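Local coordinates for protein circadian oscillation regulator (Nostoc sp., PDB 1R5Q) that probably stimulates autophosphorylation of KaiC as a component of the KaiABC oscillator, the main circadian regulator of cyanobacteria, at residues 18-26 against 80-88. Sequence-based numbering, arbitrary orientation.
Sequences YRQILLSYF and DYRLTLIDI
Thr-84 lies against one face of the Tyr-25 ring, with OG1 3.1 Å above the plane near its rim and CA over the ring as a CH-pi contact, 4.0 Å from the centroid. At the edge of the same ring, Tyr-25 OH donates a short 2.6 Å hydrogen bond to Asp-87 OD1. The oxygen is met on its anti side, slightly out of the carboxylate plane, and ring and carboxylate planes stand 78° apart. Both side chains have CG anti to the backbone N (chi1 -164° in each), which brings phenol and carboxylate together beside Thr-84. The Phe-26 ring has Tyr-25 CD2 over its centre on one face and Leu-83 CD1 and Asp-80 O at its edge; it meets Tyr-81 obliquely. Leu-22 CD2 touches both Tyr-81 CD2 and Thr-84 CG2, 3.6 Å from each. Farther along, Tyr-18 receives Ile-88 CG1 at its ring edge, 3.6 Å from CE1, while its hydroxyl passes Thr-84 CG2 and Leu-85 to hydrogen-bond His-57 of helix 50-67. The contact thus joins the C-terminal end of helix 8-24 to the start of helix 82-100 in the four-helix bundle of the KaiA C-terminal domain, the axes of 18-24 and 82-88 crossing at 123°. With an alanine at Tyr-25, Asp-87 OD1 would probably lose its phenol donor and the flank of Thr-84 its cover. Thr-84 OG1 is buried against the ring face without a hydrogen-bond partner. In this largely apolar and aromatic interface, the single Tyr-25–Asp-87 hydrogen bond probably fixes the ring's position over Thr-84.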
ATOM      1  N   TYR A  18      -1.374   0.130  -4.773  1.00 34.58           N
ATOM      2  CA  TYR A  18      -1.419  -0.781  -3.636  1.00 35.22           C
ATOM      3  C   TYR A  18      -2.323  -1.959  -3.972  1.00 35.56           C
ATOM      4  O   TYR A  18      -2.052  -3.083  -3.558  1.00 35.24           O
ATOM      5  CB  TYR A  18      -1.952  -0.070  -2.382  1.00 34.58           C
ATOM      6  CG  TYR A  18      -1.736  -0.851  -1.092  1.00 33.96           C
ATOM      7  CD1 TYR A  18      -0.467  -0.947  -0.520  1.00 34.08           C
ATOM      8  CD2 TYR A  18      -2.789  -1.538  -0.474  1.00 32.67           C
ATOM      9  CE1 TYR A  18      -0.245  -1.717   0.646  1.00 33.83           C
ATOM     10  CE2 TYR A  18      -2.580  -2.309   0.675  1.00 32.42           C
ATOM     11  CZ  TYR A  18      -1.298  -2.387   1.230  1.00 31.55           C
ATOM     12  OH  TYR A  18      -1.081  -3.114   2.369  1.00 33.22           O
ATOM     13  N   ARG A  19      -3.398  -1.695  -4.714  1.00 36.62           N
ATOM     14  CA  ARG A  19      -4.321  -2.764  -5.115  1.00 38.14           C
ATOM     15  C   ARG A  19      -3.523  -3.806  -5.907  1.00 38.01           C
ATOM     16  O   ARG A  19      -3.617  -5.005  -5.653  1.00 40.01           O
ATOM     17  CB  ARG A  19      -5.460  -2.212  -5.990  1.00 39.93           C
ATOM     18  CG  ARG A  19      -6.362  -3.312  -6.563  1.00 41.67           C
ATOM     19  CD  ARG A  19      -7.398  -2.778  -7.546  1.00 45.66           C
ATOM     20  NE  ARG A  19      -8.411  -1.957  -6.892  1.00 46.56           N
ATOM     21  CZ  ARG A  19      -8.513  -0.641  -7.058  1.00 48.58           C
ATOM     22  NH1 ARG A  19      -7.658  -0.008  -7.864  1.00 48.77           N
ATOM     23  NH2 ARG A  19      -9.462   0.043  -6.420  1.00 48.02           N
ATOM     24  N   GLN A  20      -2.737  -3.341  -6.872  1.00 38.36           N
ATOM     25  CA  GLN A  20      -1.917  -4.242  -7.676  1.00 39.08           C
ATOM     26  C   GLN A  20      -0.877  -5.006  -6.825  1.00 38.76           C
ATOM     27  O   GLN A  20      -0.531  -6.146  -7.146  1.00 37.55           O
ATOM     28  CB  GLN A  20      -1.233  -3.466  -8.811  1.00 41.92           C
ATOM     29  CG  GLN A  20      -2.196  -2.993  -9.939  1.00 45.11           C
ATOM     30  CD  GLN A  20      -3.150  -4.101 -10.434  1.00 49.08           C
ATOM     31  OE1 GLN A  20      -2.725  -5.227 -10.730  1.00 49.94           O
ATOM     32  NE2 GLN A  20      -4.449  -3.777 -10.524  1.00 49.45           N
ATOM     33  N   ILE A  21      -0.382  -4.396  -5.742  1.00 36.80           N
ATOM     34  CA  ILE A  21       0.583  -5.088  -4.871  1.00 34.13           C
ATOM     35  C   ILE A  21      -0.161  -6.209  -4.137  1.00 33.71           C
ATOM     36  O   ILE A  21       0.317  -7.350  -4.054  1.00 33.69           O
ATOM     37  CB  ILE A  21       1.226  -4.115  -3.820  1.00 36.15           C
ATOM     38  CG1 ILE A  21       2.190  -3.157  -4.527  1.00 33.75           C
ATOM     39  CG2 ILE A  21       1.968  -4.926  -2.706  1.00 33.82           C
ATOM     40  CD1 ILE A  21       2.581  -1.923  -3.700  1.00 35.87           C
ATOM     41  N   LEU A  22      -1.331  -5.902  -3.597  1.00 30.96           N
ATOM     42  CA  LEU A  22      -2.093  -6.930  -2.905  1.00 32.00           C
ATOM     43  C   LEU A  22      -2.412  -8.116  -3.847  1.00 33.16           C
ATOM     44  O   LEU A  22      -2.183  -9.262  -3.495  1.00 32.55           O
ATOM     45  CB  LEU A  22      -3.407  -6.354  -2.370  1.00 30.94           C
ATOM     46  CG  LEU A  22      -3.347  -5.378  -1.183  1.00 32.52           C
ATOM     47  CD1 LEU A  22      -4.703  -4.706  -0.982  1.00 29.90           C
ATOM     48  CD2 LEU A  22      -2.920  -6.127   0.073  1.00 30.67           C
ATOM     49  N   LEU A  23      -2.931  -7.820  -5.039  1.00 34.07           N
ATOM     50  CA  LEU A  23      -3.307  -8.860  -5.991  1.00 35.23           C
ATOM     51  C   LEU A  23      -2.146  -9.672  -6.547  1.00 37.73           C
ATOM     52  O   LEU A  23      -2.353 -10.747  -7.122  1.00 38.36           O
ATOM     53  CB  LEU A  23      -4.124  -8.251  -7.138  1.00 36.08           C
ATOM     54  CG  LEU A  23      -5.447  -7.618  -6.663  1.00 35.42           C
ATOM     55  CD1 LEU A  23      -6.258  -7.071  -7.846  1.00 37.22           C
ATOM     56  CD2 LEU A  23      -6.245  -8.669  -5.894  1.00 37.06           C
ATOM     57  N   SER A  24      -0.921  -9.183  -6.403  1.00 37.81           N
ATOM     58  CA  SER A  24       0.195  -9.975  -6.894  1.00 38.80           C
ATOM     59  C   SER A  24       1.086 -10.415  -5.741  1.00 37.57           C
ATOM     60  O   SER A  24       2.090 -11.093  -5.957  1.00 38.25           O
ATOM     61  CB  SER A  24       1.018  -9.169  -7.887  1.00 40.42           C
ATOM     62  OG  SER A  24       1.839  -8.261  -7.197  1.00 45.31           O
ATOM     63  N   TYR A  25       0.707 -10.060  -4.512  1.00 35.06           N
ATOM     64  CA  TYR A  25       1.539 -10.371  -3.355  1.00 34.66           C
ATOM     65  C   TYR A  25       1.854 -11.840  -3.097  1.00 35.63           C
ATOM     66  O   TYR A  25       2.953 -12.186  -2.643  1.00 33.73           O
ATOM     67  CB  TYR A  25       0.937  -9.802  -2.073  1.00 32.38           C
ATOM     68  CG  TYR A  25       1.958  -9.780  -0.951  1.00 32.84           C
ATOM     69  CD1 TYR A  25       2.954  -8.793  -0.910  1.00 31.50           C
ATOM     70  CD2 TYR A  25       1.965 -10.766   0.045  1.00 31.70           C
ATOM     71  CE1 TYR A  25       3.925  -8.790   0.079  1.00 28.48           C
ATOM     72  CE2 TYR A  25       2.945 -10.760   1.053  1.00 31.18           C
ATOM     73  CZ  TYR A  25       3.917  -9.771   1.051  1.00 29.92           C
ATOM     74  OH  TYR A  25       4.912  -9.791   1.991  1.00 31.10           O
ATOM     75  N   PHE A  26       0.879 -12.703  -3.341  1.00 36.61           N
ATOM     76  CA  PHE A  26       1.101 -14.113  -3.104  1.00 38.73           C
ATOM     77  C   PHE A  26       1.422 -14.882  -4.385  1.00 42.69           C
ATOM     78  O   PHE A  26       1.243 -16.099  -4.452  1.00 43.54           O
ATOM     79  CB  PHE A  26      -0.100 -14.689  -2.356  1.00 36.29           C
ATOM     80  CG  PHE A  26      -0.223 -14.166  -0.941  1.00 34.46           C
ATOM     81  CD1 PHE A  26       0.757 -14.464   0.005  1.00 31.93           C
ATOM     82  CD2 PHE A  26      -1.321 -13.390  -0.553  1.00 32.33           C
ATOM     83  CE1 PHE A  26       0.642 -14.005   1.324  1.00 32.72           C
ATOM     84  CE2 PHE A  26      -1.448 -12.922   0.763  1.00 32.54           C
ATOM     85  CZ  PHE A  26      -0.465 -13.233   1.708  1.00 31.26           C
ATOM     86  N   ASP A  80      -4.996 -12.701   5.699  1.00 37.79           N
ATOM     87  CA  ASP A  80      -3.663 -13.036   5.203  1.00 37.11           C
ATOM     88  C   ASP A  80      -3.000 -11.806   4.575  1.00 34.72           C
ATOM     89  O   ASP A  80      -1.785 -11.719   4.522  1.00 33.65           O
ATOM     90  CB  ASP A  80      -3.705 -14.184   4.176  1.00 39.20           C
ATOM     91  CG  ASP A  80      -3.981 -15.540   4.817  1.00 41.72           C
ATOM     92  OD1 ASP A  80      -3.572 -15.751   5.985  1.00 40.66           O
ATOM     93  OD2 ASP A  80      -4.600 -16.399   4.136  1.00 42.41           O
ATOM     94  N   TYR A  81      -3.796 -10.860   4.087  1.00 34.20           N
ATOM     95  CA  TYR A  81      -3.216  -9.655   3.501  1.00 32.30           C
ATOM     96  C   TYR A  81      -2.539  -8.773   4.573  1.00 32.33           C
ATOM     97  O   TYR A  81      -1.912  -7.773   4.238  1.00 32.71           O
ATOM     98  CB  TYR A  81      -4.277  -8.868   2.703  1.00 33.17           C
ATOM     99  CG  TYR A  81      -4.537  -9.462   1.325  1.00 32.78           C
ATOM    100  CD1 TYR A  81      -5.833  -9.843   0.924  1.00 33.42           C
ATOM    101  CD2 TYR A  81      -3.481  -9.685   0.440  1.00 33.28           C
ATOM    102  CE1 TYR A  81      -6.057 -10.436  -0.337  1.00 33.64           C
ATOM    103  CE2 TYR A  81      -3.689 -10.276  -0.816  1.00 33.20           C
ATOM    104  CZ  TYR A  81      -4.974 -10.646  -1.199  1.00 34.73           C
ATOM    105  OH  TYR A  81      -5.160 -11.199  -2.456  1.00 35.17           O
ATOM    106  N   ARG A  82      -2.652  -9.140   5.851  1.00 31.19           N
ATOM    107  CA  ARG A  82      -1.964  -8.380   6.895  1.00 31.20           C
ATOM    108  C   ARG A  82      -0.452  -8.564   6.716  1.00 31.32           C
ATOM    109  O   ARG A  82       0.351  -7.740   7.179  1.00 29.96           O
ATOM    110  CB  ARG A  82      -2.387  -8.845   8.280  1.00 30.36           C
ATOM    111  CG  ARG A  82      -3.827  -8.482   8.596  1.00 33.46           C
ATOM    112  CD  ARG A  82      -4.219  -8.968   9.962  1.00 34.74           C
ATOM    113  NE  ARG A  82      -5.638  -8.761  10.233  1.00 39.05           N
ATOM    114  CZ  ARG A  82      -6.281  -9.312  11.259  1.00 41.16           C
ATOM    115  NH1 ARG A  82      -5.629 -10.103  12.103  1.00 39.98           N
ATOM    116  NH2 ARG A  82      -7.570  -9.059  11.447  1.00 43.28           N
ATOM    117  N   LEU A  83      -0.067  -9.642   6.031  1.00 29.27           N
ATOM    118  CA  LEU A  83       1.345  -9.911   5.758  1.00 30.16           C
ATOM    119  C   LEU A  83       1.870  -8.817   4.823  1.00 28.97           C
ATOM    120  O   LEU A  83       2.993  -8.312   4.971  1.00 27.18           O
ATOM    121  CB  LEU A  83       1.510 -11.281   5.079  1.00 31.93           C
ATOM    122  CG  LEU A  83       1.222 -12.482   5.993  1.00 33.20           C
ATOM    123  CD1 LEU A  83       1.235 -13.792   5.193  1.00 34.09           C
ATOM    124  CD2 LEU A  83       2.272 -12.526   7.090  1.00 32.62           C
ATOM    125  N   THR A  84       1.046  -8.491   3.838  1.00 27.77           N
ATOM    126  CA  THR A  84       1.354  -7.455   2.875  1.00 28.05           C
ATOM    127  C   THR A  84       1.548  -6.116   3.599  1.00 27.44           C
ATOM    128  O   THR A  84       2.503  -5.386   3.332  1.00 28.08           O
ATOM    129  CB  THR A  84       0.203  -7.264   1.873  1.00 30.13           C
ATOM    130  OG1 THR A  84      -0.072  -8.515   1.207  1.00 31.23           O
ATOM    131  CG2 THR A  84       0.592  -6.186   0.849  1.00 29.37           C
ATOM    132  N   LEU A  85       0.639  -5.796   4.508  1.00 25.32           N
ATOM    133  CA  LEU A  85       0.726  -4.529   5.228  1.00 26.82           C
ATOM    134  C   LEU A  85       1.988  -4.481   6.093  1.00 25.92           C
ATOM    135  O   LEU A  85       2.669  -3.457   6.175  1.00 25.18           O
ATOM    136  CB  LEU A  85      -0.522  -4.325   6.086  1.00 26.25           C
ATOM    137  CG  LEU A  85      -0.605  -3.002   6.869  1.00 27.81           C
ATOM    138  CD1 LEU A  85      -0.431  -1.791   5.924  1.00 27.12           C
ATOM    139  CD2 LEU A  85      -1.951  -2.941   7.596  1.00 26.93           C
ATOM    140  N   ILE A  86       2.301  -5.592   6.741  1.00 24.39           N
ATOM    141  CA  ILE A  86       3.512  -5.650   7.541  1.00 25.89           C
ATOM    142  C   ILE A  86       4.731  -5.365   6.669  1.00 25.50           C
ATOM    143  O   ILE A  86       5.607  -4.573   7.041  1.00 25.03           O
ATOM    144  CB  ILE A  86       3.691  -7.045   8.203  1.00 26.29           C
ATOM    145  CG1 ILE A  86       2.684  -7.192   9.361  1.00 26.12           C
ATOM    146  CG2 ILE A  86       5.147  -7.199   8.715  1.00 25.34           C
ATOM    147  CD1 ILE A  86       2.473  -8.638   9.818  1.00 27.40           C
ATOM    148  N   ASP A  87       4.768  -6.011   5.509  1.00 27.22           N
ATOM    149  CA  ASP A  87       5.872  -5.896   4.560  1.00 28.81           C
ATOM    150  C   ASP A  87       6.040  -4.444   4.082  1.00 29.81           C
ATOM    151  O   ASP A  87       7.157  -3.935   3.967  1.00 29.82           O
ATOM    152  CB  ASP A  87       5.587  -6.830   3.383  1.00 31.10           C
ATOM    153  CG  ASP A  87       6.811  -7.106   2.508  1.00 34.67           C
ATOM    154  OD1 ASP A  87       6.697  -7.976   1.624  1.00 34.64           O
ATOM    155  OD2 ASP A  87       7.871  -6.469   2.682  1.00 35.26           O
ATOM    156  N   ILE A  88       4.917  -3.783   3.827  1.00 28.75           N
ATOM    157  CA  ILE A  88       4.902  -2.401   3.356  1.00 27.47           C
ATOM    158  C   ILE A  88       5.400  -1.461   4.449  1.00 26.06           C
ATOM    159  O   ILE A  88       6.272  -0.613   4.213  1.00 26.50           O
ATOM    160  CB  ILE A  88       3.451  -2.001   2.941  1.00 28.86           C
ATOM    161  CG1 ILE A  88       3.099  -2.660   1.599  1.00 30.05           C
ATOM    162  CG2 ILE A  88       3.291  -0.469   2.914  1.00 27.81           C
ATOM    163  CD1 ILE A  88       3.899  -2.125   0.446  1.00 32.10           C
TER